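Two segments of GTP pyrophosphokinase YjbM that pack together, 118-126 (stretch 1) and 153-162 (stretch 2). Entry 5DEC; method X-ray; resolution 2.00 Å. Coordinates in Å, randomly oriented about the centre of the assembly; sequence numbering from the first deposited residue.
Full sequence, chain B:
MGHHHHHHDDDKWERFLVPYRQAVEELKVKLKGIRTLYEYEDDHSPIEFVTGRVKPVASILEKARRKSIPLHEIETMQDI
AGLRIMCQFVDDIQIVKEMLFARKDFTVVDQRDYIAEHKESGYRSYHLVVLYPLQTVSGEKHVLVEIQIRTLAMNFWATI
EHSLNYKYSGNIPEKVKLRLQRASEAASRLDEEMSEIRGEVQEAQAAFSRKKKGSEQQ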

ATOM      1  N   HIS B 118      -3.165  21.329  29.558  1.00104.63           N
ATOM      2  CA  HIS B 118      -2.620  20.007  29.263  1.00108.16           C
ATOM      3  C   HIS B 118      -2.195  19.284  30.538  1.00106.48           C
ATOM      4  O   HIS B 118      -2.258  19.854  31.631  1.00111.79           O
ATOM      5  CB  HIS B 118      -1.439  20.111  28.294  1.00115.01           C
ATOM      6  CG  HIS B 118      -0.275  20.890  28.832  1.00128.41           C
ATOM      7  ND1 HIS B 118       0.603  20.372  29.757  1.00133.09           N
ATOM      8  CD2 HIS B 118       0.157  22.143  28.555  1.00132.86           C
ATOM      9  CE1 HIS B 118       1.527  21.279  30.039  1.00135.70           C
ATOM     10  NE2 HIS B 118       1.278  22.359  29.323  1.00135.44           N
ATOM     11  N   LYS B 119      -1.753  18.035  30.388  1.00102.93           N
ATOM     12  CA  LYS B 119      -1.447  17.173  31.535  1.00 96.96           C
ATOM     13  C   LYS B 119      -0.214  17.674  32.282  1.00 96.47           C
ATOM     14  O   LYS B 119       0.456  18.593  31.819  1.00 91.34           O
ATOM     15  CB  LYS B 119      -1.285  15.710  31.070  1.00 92.68           C
ATOM     16  CG  LYS B 119       0.099  15.065  31.181  1.00 91.39           C
ATOM     17  CD  LYS B 119       0.054  13.573  30.866  1.00 93.47           C
ATOM     18  CE  LYS B 119       1.411  12.916  30.863  1.00 93.86           C
ATOM     19  NZ  LYS B 119       1.427  11.712  29.994  1.00 88.50           N
ATOM     20  N   GLU B 120       0.064  17.088  33.444  1.00 99.98           N
ATOM     21  CA  GLU B 120       1.140  17.564  34.310  1.00105.78           C
ATOM     22  C   GLU B 120       2.528  17.523  33.650  1.00101.31           C
ATOM     23  O   GLU B 120       3.335  18.434  33.863  1.00 97.04           O
ATOM     24  CB  GLU B 120       1.158  16.764  35.624  1.00113.84           C
ATOM     25  CG  GLU B 120       1.641  15.314  35.509  1.00120.07           C
ATOM     26  CD  GLU B 120       0.724  14.440  34.669  1.00123.93           C
ATOM     27  OE1 GLU B 120      -0.445  14.830  34.450  1.00124.55           O
ATOM     28  OE2 GLU B 120       1.172  13.363  34.221  1.00126.42           O
ATOM     29  N   SER B 121       2.805  16.495  32.844  1.00 97.63           N
ATOM     30  CA  SER B 121       4.137  16.335  32.249  1.00 93.45           C
ATOM     31  C   SER B 121       4.267  17.122  30.947  1.00 77.01           C
ATOM     32  O   SER B 121       5.372  17.303  30.443  1.00 79.56           O
ATOM     33  CB  SER B 121       4.485  14.876  31.972  1.00 92.77           C
ATOM     34  OG  SER B 121       3.858  14.423  30.786  1.00 90.21           O
ATOM     35  N   GLY B 122       3.139  17.531  30.371  1.00 59.28           N
ATOM     36  CA  GLY B 122       3.165  18.228  29.099  1.00 52.73           C
ATOM     37  C   GLY B 122       2.482  17.555  27.919  1.00 47.21           C
ATOM     38  O   GLY B 122       2.653  18.006  26.785  1.00 42.92           O
ATOM     39  N   TYR B 123       1.713  16.495  28.167  1.00 48.94           N
ATOM     40  CA  TYR B 123       1.006  15.788  27.084  1.00 48.18           C
ATOM     41  C   TYR B 123      -0.001  16.715  26.440  1.00 45.52           C
ATOM     42  O   TYR B 123      -0.812  17.327  27.125  1.00 41.00           O
ATOM     43  CB  TYR B 123       0.292  14.528  27.597  1.00 44.03           C
ATOM     44  CG  TYR B 123      -0.492  13.753  26.542  1.00 43.22           C
ATOM     45  CD1 TYR B 123       0.151  12.902  25.642  1.00 45.76           C
ATOM     46  CD2 TYR B 123      -1.880  13.869  26.455  1.00 46.80           C
ATOM     47  CE1 TYR B 123      -0.569  12.193  24.673  1.00 40.56           C
ATOM     48  CE2 TYR B 123      -2.608  13.163  25.500  1.00 47.40           C
ATOM     49  CZ  TYR B 123      -1.946  12.325  24.615  1.00 47.56           C
ATOM     50  OH  TYR B 123      -2.664  11.624  23.669  1.00 43.58           O
ATOM     51  N   ARG B 124       0.091  16.844  25.122  1.00 41.33           N
ATOM     52  CA  ARG B 124      -0.841  17.649  24.345  1.00 43.76           C
ATOM     53  C   ARG B 124      -1.461  16.787  23.229  1.00 45.81           C
ATOM     54  O   ARG B 124      -0.720  16.213  22.417  1.00 32.78           O
ATOM     55  CB  ARG B 124      -0.078  18.838  23.779  1.00 51.12           C
ATOM     56  CG  ARG B 124       0.471  19.750  24.871  1.00 57.15           C
ATOM     57  CD  ARG B 124       1.640  20.594  24.358  1.00 59.72           C
ATOM     58  NE  ARG B 124       1.307  21.429  23.217  1.00 51.05           N
ATOM     59  CZ  ARG B 124       2.020  21.465  22.093  1.00 53.08           C
ATOM     60  NH1 ARG B 124       3.089  20.684  21.948  1.00 45.84           N
ATOM     61  NH2 ARG B 124       1.647  22.262  21.103  1.00 53.17           N
ATOM     62  N   SER B 125      -2.797  16.724  23.176  1.00 43.09           N
ATOM     63  CA  SER B 125      -3.527  15.931  22.168  1.00 40.73           C
ATOM     64  C   SER B 125      -5.038  16.134  22.295  1.00 46.03           C
ATOM     65  O   SER B 125      -5.556  16.333  23.393  1.00 46.12           O
ATOM     66  CB  SER B 125      -3.192  14.436  22.288  1.00 39.71           C
ATOM     67  OG  SER B 125      -3.765  13.666  21.238  1.00 35.89           O
ATOM     68  N   TYR B 126      -5.748  16.120  21.172  1.00 40.69           N
ATOM     69  CA  TYR B 126      -7.204  16.090  21.243  1.00 31.44           C
ATOM     70  C   TYR B 126      -7.714  14.679  20.968  1.00 34.55           C
ATOM     71  O   TYR B 126      -7.315  14.065  19.981  1.00 31.86           O
ATOM     72  CB  TYR B 126      -7.813  17.062  20.249  1.00 34.14           C
ATOM     73  CG  TYR B 126      -9.319  17.011  20.211  1.00 41.51           C
ATOM     74  CD1 TYR B 126     -10.079  17.750  21.104  1.00 45.27           C
ATOM     75  CD2 TYR B 126      -9.985  16.214  19.277  1.00 48.45           C
ATOM     76  CE1 TYR B 126     -11.459  17.708  21.067  1.00 50.59           C
ATOM     77  CE2 TYR B 126     -11.361  16.164  19.238  1.00 48.32           C
ATOM     78  CZ  TYR B 126     -12.091  16.914  20.133  1.00 53.66           C
ATOM     79  OH  TYR B 126     -13.464  16.874  20.090  1.00 65.59           O
ATOM     80  N   ALA B 153       4.495  18.532  16.247  1.00 22.80           N
ATOM     81  CA  ALA B 153       5.356  18.718  17.405  1.00 25.01           C
ATOM     82  C   ALA B 153       4.815  18.001  18.643  1.00 23.60           C
ATOM     83  O   ALA B 153       5.574  17.386  19.392  1.00 23.06           O
ATOM     84  CB  ALA B 153       5.533  20.211  17.683  1.00 27.71           C
ATOM     85  N   MET B 154       3.500  18.091  18.860  1.00 24.76           N
ATOM     86  CA  MET B 154       2.810  17.304  19.894  1.00 23.85           C
ATOM     87  C   MET B 154       3.037  15.807  19.695  1.00 21.33           C
ATOM     88  O   MET B 154       3.252  15.059  20.648  1.00 20.81           O
ATOM     89  CB  MET B 154       1.300  17.566  19.844  1.00 29.23           C
ATOM     90  CG  MET B 154       0.881  18.957  20.247  1.00 38.73           C
ATOM     91  SD  MET B 154      -0.793  19.360  19.678  1.00 49.62           S
ATOM     92  CE  MET B 154      -1.787  18.077  20.276  1.00 43.35           C
ATOM     93  N   ASN B 155       2.901  15.357  18.457  1.00 18.15           N
ATOM     94  CA  ASN B 155       3.045  13.940  18.179  1.00 20.07           C
ATOM     95  C   ASN B 155       4.482  13.493  18.461  1.00 27.52           C
ATOM     96  O   ASN B 155       4.726  12.416  19.010  1.00 23.00           O
ATOM     97  CB  ASN B 155       2.666  13.622  16.725  1.00 23.83           C
ATOM     98  CG  ASN B 155       2.725  12.132  16.429  1.00 28.08           C
ATOM     99  OD1 ASN B 155       2.076  11.341  17.105  1.00 25.93           O
ATOM    100  ND2 ASN B 155       3.458  11.753  15.392  1.00 26.27           N
ATOM    101  N   PHE B 156       5.428  14.333  18.069  1.00 20.24           N
ATOM    102  CA  PHE B 156       6.841  14.030  18.324  1.00 23.36           C
ATOM    103  C   PHE B 156       7.094  13.876  19.829  1.00 25.41           C
ATOM    104  O   PHE B 156       7.651  12.863  20.287  1.00 25.17           O
ATOM    105  CB  PHE B 156       7.720  15.130  17.715  1.00 26.45           C
ATOM    106  CG  PHE B 156       9.186  14.962  17.974  1.00 24.17           C
ATOM    107  CD1 PHE B 156       9.751  13.702  18.133  1.00 33.85           C
ATOM    108  CD2 PHE B 156      10.011  16.066  18.009  1.00 31.81           C
ATOM    109  CE1 PHE B 156      11.108  13.561  18.379  1.00 31.31           C
ATOM    110  CE2 PHE B 156      11.382  15.927  18.238  1.00 32.04           C
ATOM    111  CZ  PHE B 156      11.923  14.681  18.400  1.00 28.53           C
ATOM    112  N   TRP B 157       6.685  14.879  20.592  1.00 18.44           N
ATOM    113  CA  TRP B 157       6.876  14.821  22.057  1.00 17.52           C
ATOM    114  C   TRP B 157       6.197  13.595  22.672  1.00 23.69           C
ATOM    115  O   TRP B 157       6.799  12.887  23.497  1.00 24.91           O
ATOM    116  CB  TRP B 157       6.370  16.098  22.737  1.00 21.74           C
ATOM    117  CG  TRP B 157       6.665  16.059  24.188  1.00 20.65           C
ATOM    118  CD1 TRP B 157       7.804  16.487  24.792  1.00 26.77           C
ATOM    119  CD2 TRP B 157       5.840  15.483  25.218  1.00 20.03           C
ATOM    120  NE1 TRP B 157       7.733  16.251  26.157  1.00 25.70           N
ATOM    121  CE2 TRP B 157       6.560  15.637  26.434  1.00 21.10           C
ATOM    122  CE3 TRP B 157       4.586  14.893  25.233  1.00 27.23           C
ATOM    123  CZ2 TRP B 157       6.017  15.198  27.649  1.00 26.43           C
ATOM    124  CZ3 TRP B 157       4.073  14.450  26.423  1.00 28.25           C
ATOM    125  CH2 TRP B 157       4.783  14.622  27.631  1.00 34.62           C
ATOM    126  N   ALA B 158       4.947  13.334  22.292  1.00 23.13           N
ATOM    127  CA  ALA B 158       4.215  12.207  22.875  1.00 21.78           C
ATOM    128  C   ALA B 158       4.859  10.868  22.559  1.00 18.47           C
ATOM    129  O   ALA B 158       4.802   9.921  23.367  1.00 21.96           O
ATOM    130  CB  ALA B 158       2.754  12.217  22.414  1.00 25.40           C
ATOM    131  N   THR B 159       5.443  10.767  21.372  1.00 18.33           N
ATOM    132  CA  THR B 159       6.118   9.542  20.953  1.00 22.02           C
ATOM    133  C   THR B 159       7.344   9.282  21.821  1.00 27.29           C
ATOM    134  O   THR B 159       7.617   8.132  22.218  1.00 19.67           O
ATOM    135  CB  THR B 159       6.507   9.614  19.458  1.00 26.24           C
ATOM    136  OG1 THR B 159       5.308   9.729  18.676  1.00 32.01           O
ATOM    137  CG2 THR B 159       7.300   8.376  19.024  1.00 29.89           C
ATOM    138  N   ILE B 160       8.092  10.347  22.111  1.00 19.64           N
ATOM    139  CA  ILE B 160       9.261  10.232  22.983  1.00 20.20           C
ATOM    140  C   ILE B 160       8.845   9.866  24.394  1.00 23.67           C
ATOM    141  O   ILE B 160       9.440   8.979  25.025  1.00 23.42           O
ATOM    142  CB  ILE B 160      10.064  11.550  23.037  1.00 23.31           C
ATOM    143  CG1 ILE B 160      10.639  11.913  21.663  1.00 30.87           C
ATOM    144  CG2 ILE B 160      11.202  11.438  24.048  1.00 27.76           C
ATOM    145  CD1 ILE B 160      11.573  10.874  21.101  1.00 38.55           C
ATOM    146  N   GLU B 161       7.822  10.545  24.911  1.00 20.74           N
ATOM    147  CA  GLU B 161       7.340  10.214  26.246  1.00 25.20           C
ATOM    148  C   GLU B 161       6.887   8.754  26.352  1.00 26.62           C
ATOM    149  O   GLU B 161       7.112   8.081  27.375  1.00 21.98           O
ATOM    150  CB  GLU B 161       6.177  11.118  26.663  1.00 24.86           C
ATOM    151  CG  GLU B 161       5.599  10.652  27.998  1.00 38.65           C
ATOM    152  CD  GLU B 161       4.273  11.282  28.332  1.00 62.08           C
ATOM    153  OE1 GLU B 161       4.206  12.050  29.313  1.00 77.34           O
ATOM    154  OE2 GLU B 161       3.301  11.021  27.592  1.00 64.43           O
ATOM    155  N   HIS B 162       6.215   8.270  25.313  1.00 22.84           N
ATOM    156  CA  HIS B 162       5.713   6.899  25.329  1.00 25.08           C
ATOM    157  C   HIS B 162       6.879   5.924  25.391  1.00 22.91           C
ATOM    158  O   HIS B 162       6.876   4.989  26.197  1.00 26.45           O
ATOM    159  CB  HIS B 162       4.844   6.597  24.090  1.00 26.16           C
ATOM    160  CG  HIS B 162       4.258   5.218  24.105  1.00 28.45           C
ATOM    161  ND1 HIS B 162       3.151   4.887  24.861  1.00 39.68           N
ATOM    162  CD2 HIS B 162       4.662   4.067  23.516  1.00 39.45           C
ATOM    163  CE1 HIS B 162       2.876   3.605  24.706  1.00 41.69           C
ATOM    164  NE2 HIS B 162       3.788   3.081  23.901  1.00 43.23           N
TER
HETATM  165  O   HOH W   1       1.855  15.994  23.028  1.00 32.43           O

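The polar link between the two stretches centres on the carboxylate of E161, a helix residue whose CA-to-CB bond points toward stretch 1. K119 NZ forms a salt bridge with E161 OE1 at 2.9 Å, and a weak hydrogen bond joins the same NZ to E161 OE2 at 3.1 Å, so the ammonium engages both carboxylate oxygens. S121 OG donates to E161 OE1 at 2.8 Å, but the hydroxyl sits too close to a neighbouring atom in the model, so its place is less sure. The turn itself is held by a backbone hydrogen bond from G122 N to K119 O (3.2 Å).

Farther along, a water bridges the backbones, accepting from R124 N (2.9 Å) and donating to M154 O (2.9 Å); M154 O also receives A158 N at 2.9 Å within the helix. Here the two backbones come close, with R124 CA 5.8 Å from M154 CA.

Two apolar side-chain pairs add to these bonds: Y123 CB meets W157 CZ3 at 4.0 Å, and Y123 CE1 lies 4.0 Å from A158 CB, the small alanine letting the tyrosine ring lie near the helix. G122 lies over one face of the W157 indole, its C atom 3.7 Å from W157 CH2, and its positive phi suits glycine. M154 CG offers aliphatic carbon to one flat face of the R124 guanidinium, 3.3 Å from R124 NH1, leaving edge N-H groups free for bonds, as with R124 NH2 elsewhere in the structure. M154 CE approaches S125 CA at 3.3 Å.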